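PDB 3QBR: SJCHGC06286 protein from Schistosoma japonicum, which probably binds BH domains of other proteins, as expected of a member of the Bcl-2 family of apoptosis regulators. Local coordinates for residues 74-77 with 78-82; 161-164 with 165-169. All coordinates share one frame; numbering follows the deposited sequence.

How the contacts relate
Going from the N terminus, the chain reaches contact 1 late in helix 58-79, where residues 74-77 meet 78-82 as the helix gives way to the short connection before helix 83-89. Helices 99-113, 119-137 and 142-159 follow, and only then does contact 2 arise, between residues 161-164 on the short helix 161-165 and residues 165-169, where that helix ends and the chain loops on to helix 172-176. Both are local and follow in series, neither enclosing the other; the centres of contact 1 and contact 2 lie about 29 Å apart, and the nearest atoms of contact 1 and contact 2 about 16 Å apart. Helix 119-137 is common ground: Ile82 rests on it from contact 1, Trp163 and Ile164 from contact 2.

Contact 1. Residues 74-77 with 78-82; sequences QRFS and QTHEI
Phe76, in the last turn of helix 58-79, meets His80, just past the helix end, and the phenylalanine can be followed from its root. CB carries the ring anti to the backbone N (chi1 164°), which swings it forward under the residues that come next. CD1 and CE1 lie beneath His80, whose CB stands over the middle of the ring face in a CH-pi contact, 3.9 Å from the Phe76 centroid and 11° off its normal. The His80 imidazole itself sits obliquely to this ring, planes at 38°. On the other flank, Phe76 CE2 meets Ile82 CG1 at 3.9 Å, close to the ring plane, so face and edge are taken by different residues. Phe76 CZ, the tip, ends 3.9 Å from Glu81 O.

Arg75 O gathers three donors. It takes the hydroxyl of Thr79, OG1 donating across 3.3 Å with the donor tilted out of the carbonyl plane, and also two weak bonds, from Thr79 N at 3.4 Å and from Gln78 N at 3.1 Å. Nearby, Gln74 and Gln78 run side by side, Gln74 NE2 2.9 Å from Gln78 OE1.

This is a surface turn leading from helix 58-79 toward helix 83-89. Ile82 packs on Ile131 and Arg135 of helix 119-137, while a chain of another protein packs on Arg75, Phe76 and His80, consistent with the ligand-binding groove of Bcl-2 relatives.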
loop_
_atom_site.group_PDB
_atom_site.type_symbol
_atom_site.label_atom_id
_atom_site.label_comp_id
_atom_site.label_asym_id
_atom_site.label_seq_id
_atom_site.Cartn_x
_atom_site.Cartn_y
_atom_site.Cartn_z
ATOM N N GLN A 74 -12.624 -6.542 3.100
ATOM C CA GLN A 74 -13.923 -6.980 3.574
ATOM C C GLN A 74 -14.638 -5.907 4.453
ATOM O O GLN A 74 -15.845 -5.701 4.321
ATOM C CB GLN A 74 -13.771 -8.361 4.234
ATOM C CG GLN A 74 -14.898 -8.795 5.094
ATOM C CD GLN A 74 -14.842 -8.152 6.461
ATOM O OE1 GLN A 74 -13.794 -8.146 7.128
ATOM N NE2 GLN A 74 -15.977 -7.603 6.893
ATOM N N ARG A 75 -13.889 -5.186 5.287
ATOM C CA ARG A 75 -14.450 -4.074 6.076
ATOM C C ARG A 75 -14.701 -2.782 5.286
ATOM O O ARG A 75 -15.635 -2.052 5.583
ATOM C CB ARG A 75 -13.573 -3.753 7.306
ATOM C CG ARG A 75 -13.481 -4.902 8.286
ATOM C CD ARG A 75 -12.337 -4.762 9.298
ATOM N NE ARG A 75 -11.928 -6.076 9.812
ATOM C CZ ARG A 75 -11.421 -6.306 11.022
ATOM N NH1 ARG A 75 -11.269 -5.314 11.883
ATOM N NH2 ARG A 75 -11.083 -7.540 11.378
ATOM N N PHE A 76 -13.866 -2.493 4.298
ATOM C CA PHE A 76 -13.891 -1.199 3.628
ATOM C C PHE A 76 -14.985 -1.137 2.568
ATOM O O PHE A 76 -15.477 -0.060 2.222
ATOM C CB PHE A 76 -12.514 -0.921 3.023
ATOM C CG PHE A 76 -12.489 0.177 1.992
ATOM C CD1 PHE A 76 -11.791 1.354 2.230
ATOM C CD2 PHE A 76 -13.130 0.024 0.773
ATOM C CE1 PHE A 76 -11.742 2.366 1.276
ATOM C CE2 PHE A 76 -13.091 1.033 -0.183
ATOM C CZ PHE A 76 -12.392 2.196 0.066
ATOM N N SER A 77 -15.368 -2.296 2.046
ATOM C CA SER A 77 -16.532 -2.364 1.180
ATOM C C SER A 77 -17.820 -2.211 2.003
ATOM O O SER A 77 -18.873 -1.878 1.470
ATOM C CB SER A 77 -16.543 -3.680 0.426
ATOM O OG SER A 77 -16.670 -4.754 1.340
ATOM N N GLN A 78 -17.733 -2.447 3.305
ATOM C CA GLN A 78 -18.869 -2.216 4.195
ATOM C C GLN A 78 -19.156 -0.741 4.455
ATOM O O GLN A 78 -20.312 -0.332 4.505
ATOM C CB GLN A 78 -18.636 -2.879 5.546
ATOM C CG GLN A 78 -19.046 -4.322 5.631
ATOM C CD GLN A 78 -18.672 -4.913 6.970
ATOM O OE1 GLN A 78 -18.519 -6.123 7.104
ATOM N NE2 GLN A 78 -18.501 -4.052 7.971
ATOM N N THR A 79 -18.104 0.047 4.636
ATOM C CA THR A 79 -18.257 1.378 5.209
ATOM C C THR A 79 -17.653 2.496 4.374
ATOM O O THR A 79 -17.481 3.604 4.866
ATOM C CB THR A 79 -17.645 1.445 6.627
ATOM O OG1 THR A 79 -16.290 0.970 6.596
ATOM C CG2 THR A 79 -18.451 0.591 7.597
ATOM N N HIS A 80 -17.332 2.213 3.120
ATOM C CA HIS A 80 -16.764 3.224 2.238
ATOM C C HIS A 80 -16.872 2.778 0.799
ATOM O O HIS A 80 -16.975 1.586 0.508
ATOM C CB HIS A 80 -15.280 3.450 2.517
ATOM C CG HIS A 80 -14.971 3.892 3.915
ATOM N ND1 HIS A 80 -15.142 5.185 4.334
ATOM C CD2 HIS A 80 -14.465 3.205 4.966
ATOM C CE1 HIS A 80 -14.767 5.282 5.605
ATOM N NE2 HIS A 80 -14.352 4.099 6.006
ATOM N N GLU A 81 -16.829 3.744 -0.103
ATOM C CA GLU A 81 -16.776 3.443 -1.518
ATOM C C GLU A 81 -15.503 4.039 -2.089
ATOM O O GLU A 81 -14.807 4.817 -1.421
ATOM C CB GLU A 81 -18.014 3.979 -2.249
ATOM C CG GLU A 81 -19.230 3.046 -2.201
ATOM C CD GLU A 81 -19.809 2.897 -0.800
ATOM O OE1 GLU A 81 -19.812 3.895 -0.045
ATOM O OE2 GLU A 81 -20.266 1.783 -0.452
ATOM N N ILE A 82 -15.199 3.669 -3.328
ATOM C CA ILE A 82 -13.953 4.086 -3.950
ATOM C C ILE A 82 -14.167 5.335 -4.784
ATOM O O ILE A 82 -13.546 6.369 -4.529
ATOM C CB ILE A 82 -13.353 2.956 -4.836
ATOM C CG1 ILE A 82 -13.093 1.695 -4.000
ATOM C CG2 ILE A 82 -12.079 3.407 -5.502
ATOM C CD1 ILE A 82 -12.138 0.701 -4.653
#

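Contact 2. Residues 161-164 with 165-169; sequences KNWI and NLHDG
An aromatic stack and a set of backbone bonds finish the short helix 161-165 and lead it into the loop before helix 172-176. The six-membered ring of Trp163 and the His167 ring lie face to face, centroids 3.6 Å apart and planes at 17°. With CG anti to the backbone N (chi1 -169°), the indole is directed forward along the chain, to where the next turn brings the imidazole over it. Asn165 N donates to Lys161 O at 2.8 Å and Leu166 N to Asn162 O at 3.1 Å, the last regular helical bonds. Trp163, Ile164 and the following glycine and Trp170 fit the BH2 motif of the Bcl-2 family. Here the chain folds through a type I beta turn, Asn165 to Asp168, and Ile164 O accepts twice: from His167 N at 2.8 Å and from Gly169 N at 2.9 Å, the two donors coming from opposite faces of its carbonyl plane. Beyond them Ile164 CG2 packs on the backbone of Gly169, 3.5 Å from its CA, where a positive phi suits glycine. The indole also meets Trp119 edge-to-face, and Ile164 reaches Trp119 and Ile122 of helix 119-137, besides Phe17 of helix 17-31.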
loop_
_atom_site.group_PDB
_atom_site.type_symbol
_atom_site.label_atom_id
_atom_site.label_comp_id
_atom_site.label_asym_id
_atom_site.label_seq_id
_atom_site.Cartn_x
_atom_site.Cartn_y
_atom_site.Cartn_z
ATOM N N LYS A 161 10.536 3.102 9.545
ATOM C CA LYS A 161 11.564 2.083 9.621
ATOM C C LYS A 161 11.996 1.838 11.038
ATOM O O LYS A 161 12.248 0.691 11.424
ATOM C CB LYS A 161 12.765 2.431 8.745
ATOM C CG LYS A 161 13.281 3.813 8.940
ATOM C CD LYS A 161 14.591 3.946 8.213
ATOM C CE LYS A 161 15.324 2.626 8.239
ATOM N NZ LYS A 161 16.684 2.848 7.688
ATOM N N ASN A 162 12.101 2.920 11.802
ATOM C CA ASN A 162 12.466 2.827 13.209
ATOM C C ASN A 162 11.396 2.103 13.999
ATOM O O ASN A 162 11.695 1.184 14.765
ATOM C CB ASN A 162 12.708 4.215 13.775
ATOM C CG ASN A 162 13.898 4.893 13.130
ATOM O OD1 ASN A 162 14.969 4.300 13.015
ATOM N ND2 ASN A 162 13.714 6.135 12.693
ATOM N N TRP A 163 10.145 2.512 13.810
ATOM C CA TRP A 163 9.046 1.774 14.413
ATOM C C TRP A 163 9.117 0.291 14.014
ATOM O O TRP A 163 9.024 -0.607 14.874
ATOM C CB TRP A 163 7.675 2.370 14.044
ATOM C CG TRP A 163 6.573 1.771 14.883
ATOM C CD1 TRP A 163 6.070 2.281 16.039
ATOM C CD2 TRP A 163 5.874 0.525 14.659
ATOM N NE1 TRP A 163 5.098 1.448 16.549
ATOM C CE2 TRP A 163 4.953 0.372 15.724
ATOM C CE3 TRP A 163 5.932 -0.461 13.666
ATOM C CZ2 TRP A 163 4.096 -0.733 15.823
ATOM C CZ3 TRP A 163 5.080 -1.561 13.765
ATOM C CH2 TRP A 163 4.175 -1.686 14.842
ATOM N N ILE A 164 9.294 0.039 12.709
ATOM C CA ILE A 164 9.260 -1.329 12.182
ATOM C C ILE A 164 10.392 -2.182 12.746
ATOM O O ILE A 164 10.189 -3.331 13.147
ATOM C CB ILE A 164 9.281 -1.371 10.630
ATOM C CG1 ILE A 164 8.003 -0.748 10.073
ATOM C CG2 ILE A 164 9.397 -2.801 10.144
ATOM C CD1 ILE A 164 8.039 -0.471 8.577
ATOM N N ASN A 165 11.589 -1.616 12.774
ATOM C CA ASN A 165 12.757 -2.353 13.249
ATOM C C ASN A 165 12.721 -2.644 14.738
ATOM O O ASN A 165 13.380 -3.568 15.208
ATOM C CB ASN A 165 14.045 -1.648 12.827
ATOM C CG ASN A 165 14.340 -1.856 11.362
ATOM O OD1 ASN A 165 14.201 -2.978 10.849
ATOM N ND2 ASN A 165 14.717 -0.781 10.666
ATOM N N LEU A 166 11.915 -1.870 15.465
ATOM C CA LEU A 166 11.649 -2.140 16.873
ATOM C C LEU A 166 10.737 -3.346 17.046
ATOM O O LEU A 166 10.649 -3.920 18.146
ATOM C CB LEU A 166 11.042 -0.923 17.565
ATOM C CG LEU A 166 11.914 0.339 17.630
ATOM C CD1 LEU A 166 11.419 1.262 18.733
ATOM C CD2 LEU A 166 13.406 0.025 17.840
ATOM N N HIS A 167 10.070 -3.731 15.955
ATOM C CA HIS A 167 9.131 -4.853 15.979
ATOM C C HIS A 167 9.531 -6.028 15.083
ATOM O O HIS A 167 8.675 -6.688 14.497
ATOM C CB HIS A 167 7.730 -4.384 15.607
ATOM C CG HIS A 167 7.181 -3.339 16.525
ATOM N ND1 HIS A 167 6.186 -3.602 17.435
ATOM C CD2 HIS A 167 7.483 -2.028 16.660
ATOM C CE1 HIS A 167 5.893 -2.495 18.098
ATOM N NE2 HIS A 167 6.669 -1.530 17.651
ATOM N N ASP A 168 10.831 -6.281 14.998
ATOM C CA ASP A 168 11.368 -7.432 14.283
ATOM C C ASP A 168 11.388 -7.183 12.791
ATOM O O ASP A 168 11.486 -8.130 12.007
ATOM C CB ASP A 168 10.570 -8.697 14.567
ATOM C CG ASP A 168 10.342 -8.917 16.027
ATOM O OD1 ASP A 168 9.246 -9.421 16.373
ATOM O OD2 ASP A 168 11.248 -8.583 16.827
ATOM N N GLY A 169 11.294 -5.915 12.399
ATOM C CA GLY A 169 11.286 -5.578 10.992
ATOM C C GLY A 169 9.985 -5.982 10.312
ATOM O O GLY A 169 8.951 -6.210 10.950
#